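Local coordinates for transcriptional regulator, LacI family (PDB 4RKQ), which probably regulates transcription as a LacI-family protein whose periplasmic-binding-protein-like core is expected to bind a sugar or related effector, at residues 16-21 with 44-49; 109-114 with 275-280; 132-137 with 167-172; 236-241 with 281-286. All blocks are in the same frame, centred on the assembly; numbering follows the deposited sequence.

All four contacts, each partly buried, reach one mixed sheet. Interactions 1 and 3 are parallel strand pairs at the two outermost strands within the chain, on opposite sides of its centre; half or more of their touching residues are buried, and both rest on backbone hydrogen bonds and apolar side chains, plus an indole in interaction 1. Interaction 2, closest to the chain centre, ends a short parallel pairing with a salt bridge, a helix cap and a water. Interaction 4 has one antiparallel pair and otherwise mainly hydroxyl and carboxylate bonds; like interaction 2 it carries an exposed charged side chain (E284, K277) and water. Interactions 2 and 4 share strand 273-281 and touch through L280 and T241; 1 and 4 both reach the second subunit.

Interaction 1 of 4, residues 16-21 with 44-49; sequences TSVGLA and RGWHVV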
# COMPACT_ATOMS: atom_id res chain seq x y z
N THR A 16 1.62 15.81 -21.70
CA THR A 16 0.37 15.21 -21.35
C THR A 16 0.26 15.03 -19.85
O THR A 16 1.21 14.66 -19.18
CB THR A 16 0.22 13.86 -22.04
OG1 THR A 16 0.10 14.10 -23.42
CG2 THR A 16 -1.02 13.08 -21.54
N SER A 17 -0.93 15.31 -19.33
CA SER A 17 -1.19 15.18 -17.92
C SER A 17 -2.34 14.21 -17.76
O SER A 17 -3.34 14.36 -18.40
CB SER A 17 -1.59 16.55 -17.37
OG SER A 17 -2.05 16.39 -16.03
N VAL A 18 -2.16 13.23 -16.89
CA VAL A 18 -3.12 12.18 -16.67
C VAL A 18 -3.52 12.11 -15.19
O VAL A 18 -2.69 12.21 -14.28
CB VAL A 18 -2.58 10.80 -17.08
CG1 VAL A 18 -3.67 9.77 -16.89
CG2 VAL A 18 -2.22 10.82 -18.54
N GLY A 19 -4.81 12.03 -14.96
CA GLY A 19 -5.34 11.87 -13.58
C GLY A 19 -5.65 10.42 -13.29
O GLY A 19 -6.17 9.71 -14.14
N LEU A 20 -5.32 9.96 -12.08
CA LEU A 20 -5.61 8.63 -11.65
C LEU A 20 -6.54 8.75 -10.46
O LEU A 20 -6.20 9.35 -9.44
CB LEU A 20 -4.29 7.98 -11.22
CG LEU A 20 -3.92 6.54 -11.11
CD1 LEU A 20 -4.54 5.69 -12.19
CD2 LEU A 20 -2.38 6.55 -11.17
N ALA A 21 -7.72 8.16 -10.58
CA ALA A 21 -8.71 8.19 -9.49
C ALA A 21 -8.78 6.79 -8.80
O ALA A 21 -9.01 5.76 -9.44
CB ALA A 21 -10.07 8.59 -10.05
N ARG A 44 6.79 7.70 -20.32
CA ARG A 44 6.39 8.38 -21.55
C ARG A 44 6.56 9.88 -21.45
O ARG A 44 6.18 10.62 -22.41
CB ARG A 44 4.95 8.05 -21.93
CG ARG A 44 4.63 6.58 -22.14
CD ARG A 44 3.26 6.43 -22.77
NE ARG A 44 3.27 6.90 -24.14
CZ ARG A 44 3.54 6.11 -25.19
NH1 ARG A 44 3.78 4.82 -25.00
NH2 ARG A 44 3.54 6.63 -26.41
N GLY A 45 7.10 10.38 -20.36
CA GLY A 45 7.27 11.82 -20.16
C GLY A 45 6.02 12.55 -19.72
O GLY A 45 5.94 13.77 -19.80
N TRP A 46 5.02 11.79 -19.32
CA TRP A 46 3.74 12.35 -18.88
C TRP A 46 3.79 12.79 -17.38
O TRP A 46 4.56 12.25 -16.60
CB TRP A 46 2.67 11.29 -19.05
CG TRP A 46 2.35 10.93 -20.41
CD1 TRP A 46 2.86 11.47 -21.58
CD2 TRP A 46 1.35 9.98 -20.81
NE1 TRP A 46 2.24 10.87 -22.66
CE2 TRP A 46 1.35 9.94 -22.22
CE3 TRP A 46 0.49 9.12 -20.10
CZ2 TRP A 46 0.49 9.12 -22.93
CZ3 TRP A 46 -0.33 8.27 -20.81
CH2 TRP A 46 -0.34 8.30 -22.22
N HIS A 47 2.98 13.77 -17.02
CA HIS A 47 2.73 14.14 -15.63
C HIS A 47 1.55 13.29 -15.16
O HIS A 47 0.60 13.09 -15.94
CB HIS A 47 2.19 15.58 -15.54
CG HIS A 47 3.11 16.66 -16.02
ND1 HIS A 47 4.30 16.97 -15.39
CD2 HIS A 47 2.94 17.60 -16.98
CE1 HIS A 47 4.86 18.01 -15.99
NE2 HIS A 47 4.06 18.41 -16.96
N VAL A 48 1.54 12.86 -13.90
CA VAL A 48 0.42 12.11 -13.33
C VAL A 48 0.10 12.69 -11.94
O VAL A 48 1.00 12.99 -11.14
CB VAL A 48 0.72 10.61 -13.14
CG1 VAL A 48 -0.49 9.85 -12.60
CG2 VAL A 48 1.17 9.95 -14.43
N VAL A 49 -1.18 12.86 -11.67
CA VAL A 49 -1.65 13.21 -10.32
C VAL A 49 -2.71 12.19 -9.86
O VAL A 49 -3.59 11.76 -10.63
CB VAL A 49 -2.26 14.61 -10.26
CG1 VAL A 49 -1.14 15.66 -10.28
CG2 VAL A 49 -3.25 14.83 -11.39
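T16 packs over one face of the W46 indole: its CB stands 3.7 Å from the centroid of the five-membered ring and 18° off the ring normal, a CH-pi contact over the face. With CG2 anti to the backbone N, the threonine also sets this methyl over the centre of the ring system, while R44 CD covers the opposite face toward the rim. V18 adds its CG2, 3.6 Å from W46 CE3, at an oblique approach. Further along, L20 CD2 meets V48 CG1 at a looser 4.1 Å.

These side chains are placed by a parallel pairing of S17, V18 and G19 with H47, V48 and V49. H47 N donates to T16 O over 2.9 Å and V18 N returns a bond to H47 O; V49 N to V18 O and L20 N to V49 O repeat the alternation. All four N-H angles lie between 158° and 164°, so the bonds are nearly straight. G45, with positive phi, ends helix 29-43 in a Schellman motif and leads the chain into W46. An alanine at W46 removes the indole, and T16 CB and V18 CG2 would probably lose the surface they pack against.

The contact closes the beta-alpha-beta unit of strand 17-22, helix 29-43 and strand 47-52. V18 and V48 point to one face, where helices 246-262 and 29-43 supply L257 and V38; on the other, H47 meets the ring of H66 of the second subunit, nearly parallel to it. Strand 73-76 flanks strand 17-22 on its other edge.

Interaction 2 of 4, residues 109-114 with 275-280; sequences NFDYQH and TLKHRL
The H114 imidazole carries K277 CD over the centre of one face, 3.9 Å from the ring centroid and 9° off the normal, with H278 O at its edge near the plane. Water 1 sits in the plane at the edge of the H278 ring; it accepts from H278 N, donates to D111 O and is hydrogen-bonded to H278 ND1 at 2.8 Å. F110 CB covers one face of Y112 toward the rim and also meets H278 CE1 at 3.7 Å, the F110 and H278 planes being turned by 47°.

Here strand 273-281 joins the parallel strand 106-110 in the mixed sheet, just before the chain enters helix 112-125: L276 N donates to N109 O, and D111 N to L276 O almost along the C=O axis. D111 is then the N-cap of that helix, its OD1 taking H114 N at 3.0 Å from above the carboxylate plane. The other oxygen, OD2, uses its anti lone pair for a salt bridge of 2.7 Å to K277 NZ, reached by bends at chi2 and chi4 of the lysine. An alanine at D111 removes both carboxylate bonds, which would probably weaken the start of helix 112-125 and leave K277 less fixed. Y112 OH turns elsewhere, to D98.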
# COMPACT_ATOMS: atom_id res chain seq x y z
N ASN A 109 -11.85 -4.65 -18.28
CA ASN A 109 -12.69 -5.55 -17.44
C ASN A 109 -11.89 -6.85 -17.29
O ASN A 109 -10.89 -7.09 -17.99
CB ASN A 109 -14.07 -5.81 -18.04
CG ASN A 109 -15.14 -4.80 -17.59
OD1 ASN A 109 -14.87 -3.82 -16.92
ND2 ASN A 109 -16.38 -5.04 -18.00
N PHE A 110 -12.30 -7.69 -16.36
CA PHE A 110 -11.56 -8.94 -16.09
C PHE A 110 -12.57 -10.07 -16.27
O PHE A 110 -13.74 -9.88 -16.01
CB PHE A 110 -10.99 -8.93 -14.70
CG PHE A 110 -10.11 -7.75 -14.46
CD1 PHE A 110 -10.65 -6.54 -14.05
CD2 PHE A 110 -8.76 -7.83 -14.72
CE1 PHE A 110 -9.85 -5.42 -13.90
CE2 PHE A 110 -7.94 -6.73 -14.54
CZ PHE A 110 -8.49 -5.53 -14.13
N ASP A 111 -12.10 -11.21 -16.76
CA ASP A 111 -12.95 -12.38 -17.00
C ASP A 111 -13.15 -13.16 -15.71
O ASP A 111 -12.34 -14.04 -15.38
CB ASP A 111 -12.26 -13.26 -18.02
CG ASP A 111 -13.13 -14.41 -18.48
OD1 ASP A 111 -14.15 -14.77 -17.84
OD2 ASP A 111 -12.74 -14.97 -19.49
N TYR A 112 -14.19 -12.84 -14.96
CA TYR A 112 -14.37 -13.53 -13.70
C TYR A 112 -14.92 -14.95 -13.83
O TYR A 112 -14.76 -15.75 -12.91
CB TYR A 112 -15.22 -12.73 -12.72
CG TYR A 112 -14.57 -11.45 -12.30
CD1 TYR A 112 -13.44 -11.46 -11.52
CD2 TYR A 112 -15.11 -10.22 -12.67
CE1 TYR A 112 -12.84 -10.27 -11.11
CE2 TYR A 112 -14.52 -9.03 -12.28
CZ TYR A 112 -13.36 -9.06 -11.50
OH TYR A 112 -12.77 -7.89 -11.05
N GLN A 113 -15.54 -15.29 -14.94
CA GLN A 113 -15.92 -16.70 -15.15
C GLN A 113 -14.69 -17.56 -15.30
O GLN A 113 -14.62 -18.67 -14.78
CB GLN A 113 -16.80 -16.83 -16.37
CG GLN A 113 -18.13 -16.21 -16.09
CD GLN A 113 -19.16 -16.57 -17.12
OE1 GLN A 113 -19.00 -17.52 -17.88
NE2 GLN A 113 -20.24 -15.81 -17.14
N HIS A 114 -13.72 -17.06 -16.03
CA HIS A 114 -12.48 -17.75 -16.16
C HIS A 114 -11.72 -17.89 -14.83
O HIS A 114 -11.19 -18.96 -14.50
CB HIS A 114 -11.62 -17.06 -17.17
CG HIS A 114 -10.21 -17.51 -17.14
ND1 HIS A 114 -9.77 -18.59 -17.87
CD2 HIS A 114 -9.15 -17.08 -16.42
CE1 HIS A 114 -8.48 -18.76 -17.65
NE2 HIS A 114 -8.08 -17.87 -16.76
N THR A 275 -10.36 -6.94 -22.18
CA THR A 275 -10.71 -7.91 -21.17
C THR A 275 -9.44 -8.64 -20.84
O THR A 275 -8.84 -9.25 -21.74
CB THR A 275 -11.70 -8.96 -21.69
OG1 THR A 275 -12.90 -8.32 -22.10
CG2 THR A 275 -12.03 -9.98 -20.58
N LEU A 276 -9.05 -8.59 -19.56
CA LEU A 276 -7.85 -9.25 -19.07
C LEU A 276 -8.22 -10.51 -18.29
O LEU A 276 -9.33 -10.63 -17.77
CB LEU A 276 -7.04 -8.29 -18.19
CG LEU A 276 -6.57 -7.01 -18.84
CD1 LEU A 276 -5.81 -6.21 -17.81
CD2 LEU A 276 -5.73 -7.29 -20.07
N LYS A 277 -7.27 -11.43 -18.19
CA LYS A 277 -7.49 -12.72 -17.52
C LYS A 277 -6.47 -12.90 -16.40
O LYS A 277 -5.27 -12.70 -16.62
CB LYS A 277 -7.37 -13.87 -18.52
CG LYS A 277 -8.43 -13.88 -19.62
CD LYS A 277 -8.81 -15.31 -20.01
CE LYS A 277 -9.62 -15.35 -21.30
NZ LYS A 277 -10.79 -14.43 -21.30
N HIS A 278 -6.94 -13.29 -15.21
CA HIS A 278 -6.05 -13.59 -14.08
C HIS A 278 -5.39 -14.94 -14.35
O HIS A 278 -5.91 -15.73 -15.12
CB HIS A 278 -6.83 -13.74 -12.79
CG HIS A 278 -7.49 -12.49 -12.33
ND1 HIS A 278 -8.66 -12.01 -12.89
CD2 HIS A 278 -7.16 -11.61 -11.35
CE1 HIS A 278 -9.03 -10.92 -12.26
NE2 HIS A 278 -8.16 -10.67 -11.30
N ARG A 279 -4.30 -15.20 -13.65
CA ARG A 279 -3.65 -16.49 -13.69
C ARG A 279 -3.52 -16.95 -12.24
O ARG A 279 -3.33 -16.14 -11.34
CB ARG A 279 -2.28 -16.36 -14.36
CG ARG A 279 -2.36 -16.16 -15.88
CD ARG A 279 -0.98 -16.14 -16.55
NE ARG A 279 -0.07 -15.14 -15.99
CZ ARG A 279 -0.09 -13.83 -16.29
NH1 ARG A 279 -0.96 -13.32 -17.16
NH2 ARG A 279 0.79 -13.01 -15.70
N LEU A 280 -3.59 -18.26 -12.02
CA LEU A 280 -3.37 -18.82 -10.66
C LEU A 280 -1.90 -18.80 -10.29
O LEU A 280 -1.08 -19.39 -10.99
CB LEU A 280 -3.91 -20.24 -10.59
CG LEU A 280 -3.73 -21.00 -9.28
CD1 LEU A 280 -4.35 -20.28 -8.08
CD2 LEU A 280 -4.27 -22.41 -9.45
O HOH W 1 -9.74 -13.50 -14.95

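Interaction 3 of 4, residues 132-137 with 167-172; sequences AYLEAG and SLIVAE
Strand 131-136, helix 150-161 and strand 166-171 form a beta-alpha-beta unit of the periplasmic-binding-protein-like fold, and the contact pairs strand residues 132-136 and 167-171 in parallel, 4.5 Å apart at their axes and turned by 27°. Five backbone bonds alternate between the segments. Y133 N donates to S167 O, I169 N to Y133 O at a nearly straight 175°, E135 N to I169 O over a short 2.7 Å, and A171 N to E135 O. The last, G137 N to A171 O at 2.8 Å, differs: its donor stands above the carbonyl plane as the chain leaves the strand.

On the face shared by A132, L134, I169 and A171, L134 CD1 is the central methyl. With CG anti to its backbone N, L134 reaches across to I169 CG2 at 3.7 Å and to A171 CB at 4.0 Å. Helices 175-188 and 200-212 cover this side through residues such as F185 and M202. On the reverse face, L168 CD1 approaches the edge of the Y133 ring in its plane, 3.7 Å from CD2, and also packs on E135 CB. V170 CG1 comes to 3.2 Å from G137 C, a tight fit at a glycine where a side chain would be jammed against the preceding carbonyl O.

The E135 carboxylate folds back at chi2, where OE1 accepts from T149 OG1 and only weakly from Y133 OH and A136 N; C148 N bonds OE2 weakly. Backbone bonds thus define the register and mostly apolar groups pack on both faces, while the buried acid finds its polar partners chiefly outside the strand pair.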
# COMPACT_ATOMS: atom_id res chain seq x y z
N ALA A 132 -15.79 -22.62 1.06
CA ALA A 132 -16.51 -21.39 1.42
C ALA A 132 -15.98 -20.26 0.57
O ALA A 132 -14.82 -20.28 0.20
CB ALA A 132 -16.36 -21.08 2.89
N TYR A 133 -16.86 -19.34 0.19
CA TYR A 133 -16.46 -18.14 -0.58
C TYR A 133 -16.76 -16.98 0.33
O TYR A 133 -17.84 -16.89 0.86
CB TYR A 133 -17.25 -17.97 -1.89
CG TYR A 133 -16.89 -16.66 -2.58
CD1 TYR A 133 -15.63 -16.45 -3.10
CD2 TYR A 133 -17.82 -15.62 -2.64
CE1 TYR A 133 -15.30 -15.23 -3.70
CE2 TYR A 133 -17.51 -14.42 -3.25
CZ TYR A 133 -16.26 -14.22 -3.77
OH TYR A 133 -15.99 -13.00 -4.35
N LEU A 134 -15.78 -16.12 0.52
CA LEU A 134 -15.95 -14.97 1.35
C LEU A 134 -16.08 -13.76 0.43
O LEU A 134 -15.16 -13.39 -0.26
CB LEU A 134 -14.75 -14.84 2.29
CG LEU A 134 -14.65 -13.48 2.98
CD1 LEU A 134 -15.86 -13.19 3.84
CD2 LEU A 134 -13.36 -13.46 3.77
N GLU A 135 -17.23 -13.11 0.51
CA GLU A 135 -17.63 -12.06 -0.41
C GLU A 135 -17.40 -10.72 0.28
O GLU A 135 -17.59 -10.61 1.47
CB GLU A 135 -19.15 -12.25 -0.66
CG GLU A 135 -19.88 -11.19 -1.44
CD GLU A 135 -19.47 -11.20 -2.89
OE1 GLU A 135 -18.29 -10.94 -3.14
OE2 GLU A 135 -20.34 -11.45 -3.76
N ALA A 136 -17.09 -9.68 -0.47
CA ALA A 136 -17.02 -8.32 0.10
C ALA A 136 -18.45 -7.72 0.01
O ALA A 136 -19.05 -7.68 -1.08
CB ALA A 136 -16.06 -7.49 -0.70
N GLY A 137 -18.99 -7.28 1.13
CA GLY A 137 -20.31 -6.64 1.12
C GLY A 137 -20.99 -6.71 2.47
O GLY A 137 -20.34 -6.84 3.50
N SER A 167 -20.48 -22.85 1.09
CA SER A 167 -21.16 -21.83 1.86
C SER A 167 -20.68 -20.45 1.46
O SER A 167 -19.55 -20.29 1.06
CB SER A 167 -20.87 -21.98 3.33
OG SER A 167 -21.16 -23.28 3.77
N LEU A 168 -21.55 -19.46 1.63
CA LEU A 168 -21.22 -18.06 1.43
C LEU A 168 -21.06 -17.31 2.75
O LEU A 168 -21.93 -17.36 3.62
CB LEU A 168 -22.32 -17.39 0.62
CG LEU A 168 -22.10 -15.91 0.28
CD1 LEU A 168 -20.95 -15.74 -0.70
CD2 LEU A 168 -23.41 -15.35 -0.32
N ILE A 169 -19.96 -16.57 2.86
CA ILE A 169 -19.69 -15.64 3.96
C ILE A 169 -19.57 -14.27 3.32
O ILE A 169 -19.06 -14.15 2.20
CB ILE A 169 -18.35 -15.94 4.66
CG1 ILE A 169 -18.20 -17.43 4.93
CG2 ILE A 169 -18.21 -15.14 5.96
CD1 ILE A 169 -16.77 -17.80 5.25
N VAL A 170 -20.10 -13.27 4.01
CA VAL A 170 -20.06 -11.88 3.57
C VAL A 170 -19.46 -11.06 4.70
O VAL A 170 -19.74 -11.30 5.85
CB VAL A 170 -21.46 -11.35 3.22
CG1 VAL A 170 -21.40 -9.90 2.78
CG2 VAL A 170 -22.06 -12.19 2.10
N ALA A 171 -18.55 -10.16 4.35
CA ALA A 171 -17.96 -9.25 5.31
C ALA A 171 -17.53 -7.97 4.57
O ALA A 171 -17.36 -7.96 3.33
CB ALA A 171 -16.75 -9.91 5.98
N GLU A 172 -17.33 -6.91 5.34
CA GLU A 172 -16.79 -5.65 4.82
C GLU A 172 -15.38 -5.91 4.33
O GLU A 172 -14.69 -6.78 4.86
CB GLU A 172 -16.75 -4.60 5.96
CG GLU A 172 -16.76 -3.15 5.52
CD GLU A 172 -16.25 -2.23 6.62
OE1 GLU A 172 -16.39 -2.58 7.81
OE2 GLU A 172 -15.69 -1.15 6.30

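Interaction 4 of 4, residues 236-241 with 281-286; sequences SPQLST and VLREST
S240 is the tightly held centre of this contact. Its OG, turned anti to the carbonyl carbon, accepts from R283 N at 2.8 Å and lies 2.7 Å from T286 OG1 in a bond that either hydroxyl could donate. The S240 backbone N gives a nearly straight bond (173°) to S285 OG, which also bonds V223 O, so three residues of 281-286 grip one buried serine. Beside it, R283 extends from CG to NE along L239, and NH1 reaches L239 O at 2.7 Å, close to the carbonyl plane. T241 and V281 form an antiparallel hydrogen-bonded pair, with V281 N to T241 O the shorter bond at 2.7 Å.

The other end is looser and wetter. E284 stretches out to accept Q238 N on OE1 at 2.9 Å, the donor standing above the carboxylate plane, while E284 N bonds Q238 O at a bent 136°. Two waters join in: one donates to E284 OE1 and lies 2.5 Å from S236 OG, the other donates to both Q238 OE1 and E284 OE2. P237, after a cis peptide bond, sets its CB 3.6 Å from E284 CB, and K208 of the second subunit packs on S236 and Q238.

T241 with V281 is the last pair where strand 273-281 runs antiparallel to strand 240-243 in the mixed sheet of this periplasmic-binding-protein-like fold; beyond it the irregular C-terminal residues fold back, their hydroxyls bound to S240.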
# COMPACT_ATOMS: atom_id res chain seq x y z
N SER A 236 2.64 -15.54 6.00
CA SER A 236 2.99 -16.92 6.29
C SER A 236 1.73 -17.68 6.69
O SER A 236 1.12 -17.35 7.71
CB SER A 236 4.02 -16.98 7.42
OG SER A 236 4.61 -18.27 7.47
N PRO A 237 1.30 -18.67 5.89
CA PRO A 237 1.93 -19.07 4.62
C PRO A 237 1.75 -18.03 3.53
O PRO A 237 0.81 -17.22 3.62
CB PRO A 237 1.14 -20.32 4.22
CG PRO A 237 -0.21 -20.09 4.82
CD PRO A 237 0.00 -19.32 6.10
N GLN A 238 2.64 -18.04 2.55
CA GLN A 238 2.51 -17.16 1.43
C GLN A 238 1.25 -17.53 0.65
O GLN A 238 0.92 -18.70 0.47
CB GLN A 238 3.73 -17.25 0.54
CG GLN A 238 5.01 -16.78 1.21
CD GLN A 238 6.17 -16.83 0.23
OE1 GLN A 238 7.29 -17.17 0.59
NE2 GLN A 238 5.89 -16.52 -0.99
N LEU A 239 0.58 -16.50 0.17
CA LEU A 239 -0.82 -16.59 -0.24
C LEU A 239 -0.94 -16.95 -1.68
O LEU A 239 -0.39 -16.26 -2.56
CB LEU A 239 -1.55 -15.27 0.03
CG LEU A 239 -2.98 -15.13 -0.48
CD1 LEU A 239 -3.89 -16.11 0.18
CD2 LEU A 239 -3.48 -13.71 -0.23
N SER A 240 -1.64 -18.05 -1.95
CA SER A 240 -1.90 -18.47 -3.32
C SER A 240 -3.00 -17.56 -3.81
O SER A 240 -3.89 -17.19 -3.06
CB SER A 240 -2.36 -19.94 -3.40
OG SER A 240 -1.28 -20.80 -3.05
N THR A 241 -2.94 -17.18 -5.08
CA THR A 241 -3.86 -16.15 -5.52
C THR A 241 -4.15 -16.17 -7.01
O THR A 241 -3.32 -16.60 -7.81
CB THR A 241 -3.32 -14.77 -5.11
OG1 THR A 241 -4.27 -13.76 -5.45
CG2 THR A 241 -2.00 -14.43 -5.80
N VAL A 281 -1.56 -18.11 -9.22
CA VAL A 281 -0.20 -18.09 -8.69
C VAL A 281 -0.20 -18.94 -7.42
O VAL A 281 -0.83 -18.59 -6.39
CB VAL A 281 0.30 -16.66 -8.42
CG1 VAL A 281 1.70 -16.68 -7.83
CG2 VAL A 281 0.24 -15.85 -9.70
N LEU A 282 0.44 -20.10 -7.50
CA LEU A 282 0.48 -21.06 -6.41
C LEU A 282 1.62 -20.73 -5.47
O LEU A 282 2.76 -20.69 -5.89
CB LEU A 282 0.67 -22.48 -6.94
CG LEU A 282 -0.55 -23.00 -7.72
CD1 LEU A 282 -0.33 -24.42 -8.23
CD2 LEU A 282 -1.81 -22.92 -6.88
N ARG A 283 1.30 -20.53 -4.21
CA ARG A 283 2.33 -20.26 -3.22
C ARG A 283 2.20 -21.30 -2.13
O ARG A 283 2.14 -22.47 -2.42
CB ARG A 283 2.23 -18.81 -2.75
CG ARG A 283 2.55 -17.82 -3.87
CD ARG A 283 2.93 -16.45 -3.31
NE ARG A 283 2.97 -15.40 -4.33
CZ ARG A 283 2.11 -14.38 -4.45
NH1 ARG A 283 1.07 -14.22 -3.61
NH2 ARG A 283 2.30 -13.51 -5.42
N GLU A 284 2.12 -20.91 -0.87
CA GLU A 284 2.07 -21.90 0.18
C GLU A 284 0.71 -22.19 0.74
O GLU A 284 0.59 -23.12 1.53
CB GLU A 284 3.00 -21.49 1.33
CG GLU A 284 4.44 -21.31 0.91
CD GLU A 284 5.28 -20.67 2.00
OE1 GLU A 284 4.72 -20.00 2.90
OE2 GLU A 284 6.51 -20.86 1.97
N SER A 285 -0.33 -21.43 0.38
CA SER A 285 -1.62 -21.60 1.07
C SER A 285 -2.52 -22.59 0.33
O SER A 285 -3.66 -22.78 0.69
CB SER A 285 -2.33 -20.27 1.29
OG SER A 285 -2.71 -19.74 0.05
N THR A 286 -1.94 -23.29 -0.63
CA THR A 286 -2.61 -24.38 -1.31
C THR A 286 -1.61 -25.54 -1.43
O THR A 286 -0.43 -25.34 -1.25
CB THR A 286 -3.04 -23.97 -2.73
OG1 THR A 286 -1.92 -23.42 -3.42
CG2 THR A 286 -4.18 -22.96 -2.68
O HOH W 2 5.54 -19.13 5.37
O HOH W 3 7.50 -18.30 3.20